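PDB 4RGY: esterase from uncultured bacterium FLS12, which hydrolyses esters as a low-temperature-active alkaline esterase, probably through the serine chemistry common to alpha/beta-hydrolases. Local coordinates for residues A[20-24]-A[107-113]; A[78-82]-A[95-99]. One frame throughout, in Å; residues are numbered along the deposited sequence.

In the fold
Both contacts pack helix 95-110 against two neighbouring strands near the 2-11 edge of the central sheet: contact 2 sets its first turn against the end of strand 75-79 and the loop beyond, contact 1 its last turn and exit loop against strand 16-25. The two strands are antiparallel neighbours, so the contacts meet directly although their centres lie 15 Å apart: Thr21 O is 2.8 Å from Met78 N, a probable hydrogen bond, and Met20 CB packs 3.5 Å from Met78 O. Contact 2 is the one nearer the probable active site, for Val81 touches Met127, the residue after the presumed nucleophile Ser126. Contact 1, in turn, adjoins the second subunit.

Contact 1: A[20-24]-A[107-113]; sequences MTVIL and ARSFFPL
Residues 20-24 are extended strand, with phi near -110° to -145° and psi near 133° to 161°. Facing them, residues 107-110 finish a helix and 111-113 leave it as a loop. The segments run roughly in the same direction, with Val22 CA 8.5 Å from Ala107 CA and Leu24 CA 8.2 Å from Phe111 CA. Phe111 N still bonds to Ala107 O (3.0 Å), but Phe111 itself turns extended (-123°/159°). Pro112 (-80°/70°) then centres an inverse gamma turn, closed by a weak hydrogen bond from Leu113 N to Phe111 O at 2.8 Å.

Every other strand residue, Met20, Val22 and Leu24, directs its CB toward the helix end, and the contact is purely apolar. Met20, chi1 p and then extended, puts CE 3.7 Å from Phe110 CD2 at the ring edge and 4.4 Å from Ala107 CB. Phe111 (chi1 m) lays its ring under Val22: CG1 makes a CH-pi contact 4.1 Å from the ring centroid, and Val22 CG2 is 3.7 Å from Phe111 CE2. Leu24, with chi1 between wells at -91°, brings CD1 to 3.7 Å from Phe111 CD1 and 3.8 Å from Pro112 CD, while Leu24 CD2 meets Leu113 CD2 at 3.7 Å.

This is the end of a helix and its exit loop packing on the sheet of an alpha/beta-hydrolase fold. Strand 16-25 is hydrogen-bonded on one flank to strand 2-11, whose Phe5 meets the Phe111 ring, and on the other to strand 75-79; the ring of Phe110 meets Phe5 of the second subunit edge-to-face.

Contact 2: A[78-82]-A[95-99]; sequences MPAVH and YWTFI
A strand end and the loop after it pack against the first turn of the helix that follows, within a beta-alpha-beta crossover of the alpha/beta-hydrolase fold. The chain leaves strand 75-79, runs through helix 95-110 and returns as the parallel strand 120-125, crossing over strand 45-49, which lies between them in the sheet. Leu49 of the intervening strand touches both Pro79 and Ile99.

Pro79 (-98°/178°) and Ala80 (-118°/136°) are extended, Val81 bends (-130°/17°), and His82 takes a positive phi (55°/-145°). Residues 95-99 are helical, with Ile99 N bonded to Tyr95 O at 2.9 Å. The backbones come nearest at Val81 and Tyr95, 6.3 Å between CA atoms.

Pro79 CG sits 3.6 Å from Ile99 CD1, Ile99 having chi1 t and chi2 p. Val81 fits among three helix residues: CB is 3.8 Å from Tyr95 CD1, and CG1 is 4.3 Å both from Phe98 CD2, at the ring edge, and from Ile99 CD1. Ala80 turns its CB away and contributes its carbonyl instead, with O 3.6 Å from Phe98 CE2. Val81 O lies over the Tyr95 ring, 3.4 Å from CE1, and also accepts a hydrogen bond from Ser84 OG.

The Val81 side chain touches Met127 of helix 127-138, close to the probable nucleophile elbow, so this packing borders the presumed catalytic region. The His82 ring also meets the ring of His82 of the third subunit. Tyr95 (chi1 m) and His82 set their rings rim to rim, planes at 88°, joined by a nearly straight hydrogen bond between His82 ND1 and Tyr95 OH at 2.6 Å.

Contact 1: A[20-24]-A[107-113]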
loop_
_atom_site.group_PDB
_atom_site.type_symbol
_atom_site.label_atom_id
_atom_site.label_comp_id
_atom_site.label_asym_id
_atom_site.label_seq_id
_atom_site.Cartn_x
_atom_site.Cartn_y
_atom_site.Cartn_z
ATOM N N MET A 20 9.965 -2.868 0.394
ATOM C CA MET A 20 10.656 -2.044 -0.595
ATOM C C MET A 20 9.654 -1.572 -1.639
ATOM O O MET A 20 8.563 -2.142 -1.788
ATOM C CB MET A 20 11.783 -2.820 -1.277
ATOM C CG MET A 20 11.311 -3.980 -2.132
ATOM S SD MET A 20 12.729 -4.765 -2.913
ATOM C CE MET A 20 12.001 -6.316 -3.431
ATOM N N THR A 21 10.018 -0.514 -2.363
ATOM C CA THR A 21 9.217 -0.030 -3.478
ATOM C C THR A 21 9.990 -0.307 -4.751
ATOM O O THR A 21 11.186 -0.031 -4.815
ATOM C CB THR A 21 9.005 1.483 -3.366
ATOM O OG1 THR A 21 8.396 1.778 -2.100
ATOM C CG2 THR A 21 8.131 1.998 -4.492
ATOM N N VAL A 22 9.320 -0.864 -5.752
ATOM C CA VAL A 22 9.958 -1.161 -7.029
ATOM C C VAL A 22 9.135 -0.559 -8.157
ATOM O O VAL A 22 7.907 -0.663 -8.169
ATOM C CB VAL A 22 10.103 -2.691 -7.235
ATOM C CG1 VAL A 22 10.554 -3.019 -8.647
ATOM C CG2 VAL A 22 11.077 -3.276 -6.210
ATOM N N ILE A 23 9.806 0.084 -9.110
ATOM C CA ILE A 23 9.112 0.462 -10.333
ATOM C C ILE A 23 9.727 -0.258 -11.525
ATOM O O ILE A 23 10.953 -0.343 -11.647
ATOM C CB ILE A 23 9.046 1.980 -10.549
ATOM C CG1 ILE A 23 10.396 2.630 -10.342
ATOM C CG2 ILE A 23 8.040 2.609 -9.595
ATOM C CD1 ILE A 23 10.364 4.142 -10.558
ATOM N N LEU A 24 8.853 -0.812 -12.364
ATOM C CA LEU A 24 9.245 -1.637 -13.503
ATOM C C LEU A 24 8.651 -1.047 -14.757
ATOM O O LEU A 24 7.493 -0.636 -14.757
ATOM C CB LEU A 24 8.635 -3.033 -13.385
ATOM C CG LEU A 24 9.263 -4.236 -12.714
ATOM C CD1 LEU A 24 8.434 -5.476 -13.083
ATOM C CD2 LEU A 24 10.721 -4.404 -13.130
ATOM N N ALA A 107 15.277 -8.974 -5.080
ATOM C CA ALA A 107 14.675 -8.187 -6.144
ATOM C C ALA A 107 14.727 -8.933 -7.472
ATOM O O ALA A 107 13.736 -8.977 -8.203
ATOM C CB ALA A 107 15.356 -6.828 -6.260
ATOM N N ARG A 108 15.870 -9.544 -7.765
ATOM C CA ARG A 108 16.041 -10.284 -9.011
ATOM C C ARG A 108 15.204 -11.565 -9.049
ATOM O O ARG A 108 14.816 -12.025 -10.124
ATOM C CB ARG A 108 17.527 -10.594 -9.226
ATOM C CG ARG A 108 18.325 -9.371 -9.642
ATOM C CD ARG A 108 19.817 -9.559 -9.414
ATOM N NE ARG A 108 20.549 -8.375 -9.850
ATOM C CZ ARG A 108 21.716 -7.991 -9.346
ATOM N NH1 ARG A 108 22.288 -8.697 -8.381
ATOM N NH2 ARG A 108 22.300 -6.892 -9.807
ATOM N N SER A 109 14.915 -12.132 -7.884
ATOM C CA SER A 109 14.080 -13.329 -7.809
ATOM C C SER A 109 12.602 -12.989 -8.050
ATOM O O SER A 109 11.864 -13.783 -8.637
ATOM C CB SER A 109 14.261 -14.037 -6.463
ATOM O OG SER A 109 13.484 -13.440 -5.435
ATOM N N PHE A 110 12.177 -11.797 -7.629
ATOM C CA PHE A 110 10.781 -11.392 -7.773
ATOM C C PHE A 110 10.475 -10.818 -9.159
ATOM O O PHE A 110 9.389 -11.031 -9.716
ATOM C CB PHE A 110 10.431 -10.292 -6.765
ATOM C CG PHE A 110 10.553 -10.693 -5.319
ATOM C CD1 PHE A 110 10.445 -12.015 -4.913
ATOM C CD2 PHE A 110 10.750 -9.712 -4.352
ATOM C CE1 PHE A 110 10.551 -12.349 -3.562
ATOM C CE2 PHE A 110 10.861 -10.035 -3.013
ATOM C CZ PHE A 110 10.766 -11.352 -2.614
ATOM N N PHE A 111 11.413 -10.037 -9.691
ATOM C CA PHE A 111 11.173 -9.190 -10.856
ATOM C C PHE A 111 12.149 -9.499 -11.987
ATOM O O PHE A 111 13.223 -10.061 -11.750
ATOM C CB PHE A 111 11.267 -7.702 -10.463
ATOM C CG PHE A 111 10.217 -7.265 -9.470
ATOM C CD1 PHE A 111 8.882 -7.176 -9.850
ATOM C CD2 PHE A 111 10.567 -6.941 -8.170
ATOM C CE1 PHE A 111 7.916 -6.773 -8.940
ATOM C CE2 PHE A 111 9.598 -6.539 -7.257
ATOM C CZ PHE A 111 8.272 -6.453 -7.652
ATOM N N PRO A 112 11.782 -9.137 -13.223
ATOM C CA PRO A 112 12.629 -9.436 -14.384
ATOM C C PRO A 112 13.763 -8.421 -14.505
ATOM O O PRO A 112 13.793 -7.592 -15.420
ATOM C CB PRO A 112 11.645 -9.339 -15.556
ATOM C CG PRO A 112 10.626 -8.361 -15.104
ATOM C CD PRO A 112 10.475 -8.585 -13.622
ATOM N N LEU A 113 14.693 -8.510 -13.558
ATOM C CA LEU A 113 15.802 -7.572 -13.453
ATOM C C LEU A 113 17.113 -8.184 -13.927
ATOM O O LEU A 113 17.375 -9.371 -13.712
ATOM C CB LEU A 113 15.955 -7.122 -12.002
ATOM C CG LEU A 113 14.700 -6.580 -11.314
ATOM C CD1 LEU A 113 15.070 -6.113 -9.920
ATOM C CD2 LEU A 113 14.066 -5.453 -12.098
#

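Contact 2: A[78-82]-A[95-99]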
loop_
_atom_site.group_PDB
_atom_site.type_symbol
_atom_site.label_atom_id
_atom_site.label_comp_id
_atom_site.label_asym_id
_atom_site.label_seq_id
_atom_site.Cartn_x
_atom_site.Cartn_y
_atom_site.Cartn_z
ATOM N N MET A 78 13.932 0.505 -4.516
ATOM C CA MET A 78 14.075 1.428 -3.400
ATOM C C MET A 78 13.796 0.686 -2.097
ATOM O O MET A 78 12.644 0.507 -1.700
ATOM C CB MET A 78 13.106 2.602 -3.578
ATOM C CG MET A 78 13.528 3.544 -4.704
ATOM S SD MET A 78 12.181 4.467 -5.470
ATOM C CE MET A 78 11.340 3.178 -6.403
ATOM N N PRO A 79 14.859 0.253 -1.419
ATOM C CA PRO A 79 14.681 -0.532 -0.197
ATOM C C PRO A 79 14.803 0.310 1.065
ATOM O O PRO A 79 15.029 1.517 0.957
ATOM C CB PRO A 79 15.853 -1.475 -0.256
ATOM C CG PRO A 79 16.956 -0.658 -0.888
ATOM C CD PRO A 79 16.265 0.274 -1.864
ATOM N N ALA A 80 14.616 -0.321 2.223
ATOM C CA ALA A 80 14.693 0.346 3.522
ATOM C C ALA A 80 15.810 -0.253 4.358
ATOM O O ALA A 80 15.949 -1.482 4.426
ATOM C CB ALA A 80 13.368 0.208 4.251
ATOM N N VAL A 81 16.605 0.598 5.005
ATOM C CA VAL A 81 17.659 0.108 5.894
ATOM C C VAL A 81 17.659 0.769 7.267
ATOM O O VAL A 81 18.662 0.694 7.995
ATOM C CB VAL A 81 19.067 0.249 5.280
ATOM C CG1 VAL A 81 19.134 -0.503 3.956
ATOM C CG2 VAL A 81 19.432 1.726 5.094
ATOM N N HIS A 82 16.551 1.418 7.615
ATOM C CA HIS A 82 16.424 2.062 8.922
ATOM C C HIS A 82 17.578 3.044 9.156
ATOM O O HIS A 82 18.016 3.687 8.202
ATOM C CB HIS A 82 16.268 0.995 10.003
ATOM C CG HIS A 82 15.162 0.038 9.694
ATOM N ND1 HIS A 82 15.297 -1.329 9.805
ATOM C CD2 HIS A 82 13.913 0.255 9.213
ATOM C CE1 HIS A 82 14.172 -1.910 9.431
ATOM N NE2 HIS A 82 13.317 -0.971 9.065
ATOM N N TYR A 95 22.787 -4.892 8.082
ATOM C CA TYR A 95 22.252 -4.124 6.957
ATOM C C TYR A 95 23.169 -4.037 5.728
ATOM O O TYR A 95 22.687 -3.843 4.622
ATOM C CB TYR A 95 21.840 -2.729 7.405
ATOM C CG TYR A 95 20.618 -2.705 8.301
ATOM C CD1 TYR A 95 19.341 -2.672 7.765
ATOM C CD2 TYR A 95 20.756 -2.694 9.681
ATOM C CE1 TYR A 95 18.224 -2.635 8.594
ATOM C CE2 TYR A 95 19.663 -2.649 10.506
ATOM C CZ TYR A 95 18.407 -2.612 9.955
ATOM O OH TYR A 95 17.319 -2.574 10.801
ATOM N N TRP A 96 24.480 -4.176 5.921
ATOM C CA TRP A 96 25.398 -4.238 4.781
ATOM C C TRP A 96 25.265 -5.556 4.026
ATOM O O TRP A 96 25.190 -5.565 2.791
ATOM C CB TRP A 96 26.843 -4.070 5.235
ATOM C CG TRP A 96 27.846 -4.415 4.158
ATOM C CD1 TRP A 96 28.692 -5.490 4.150
ATOM C CD2 TRP A 96 28.125 -3.676 2.953
ATOM N NE1 TRP A 96 29.474 -5.469 3.017
ATOM C CE2 TRP A 96 29.148 -4.372 2.266
ATOM C CE3 TRP A 96 27.594 -2.513 2.377
ATOM C CZ2 TRP A 96 29.665 -3.931 1.045
ATOM C CZ3 TRP A 96 28.115 -2.071 1.167
ATOM C CH2 TRP A 96 29.140 -2.784 0.513
ATOM N N THR A 97 25.212 -6.669 4.752
ATOM C CA THR A 97 25.022 -7.947 4.087
ATOM C C THR A 97 23.652 -7.959 3.400
ATOM O O THR A 97 23.491 -8.496 2.301
ATOM C CB THR A 97 25.207 -9.123 5.063
ATOM O OG1 THR A 97 26.570 -9.129 5.511
ATOM C CG2 THR A 97 24.917 -10.461 4.391
ATOM N N PHE A 98 22.667 -7.329 4.034
ATOM C CA PHE A 98 21.356 -7.191 3.424
ATOM C C PHE A 98 21.435 -6.397 2.117
ATOM O O PHE A 98 20.997 -6.871 1.059
ATOM C CB PHE A 98 20.398 -6.505 4.407
ATOM C CG PHE A 98 19.069 -6.135 3.804
ATOM C CD1 PHE A 98 18.165 -7.124 3.408
ATOM C CD2 PHE A 98 18.717 -4.799 3.641
ATOM C CE1 PHE A 98 16.938 -6.787 2.859
ATOM C CE2 PHE A 98 17.486 -4.456 3.096
ATOM C CZ PHE A 98 16.596 -5.452 2.705
ATOM N N ILE A 99 21.980 -5.184 2.169
ATOM C CA ILE A 99 21.943 -4.331 0.987
ATOM C C ILE A 99 22.849 -4.841 -0.141
ATOM O O ILE A 99 22.533 -4.676 -1.322
ATOM C CB ILE A 99 22.234 -2.841 1.322
ATOM C CG1 ILE A 99 21.734 -1.922 0.206
ATOM C CG2 ILE A 99 23.728 -2.604 1.603
ATOM C CD1 ILE A 99 20.225 -1.871 0.065
#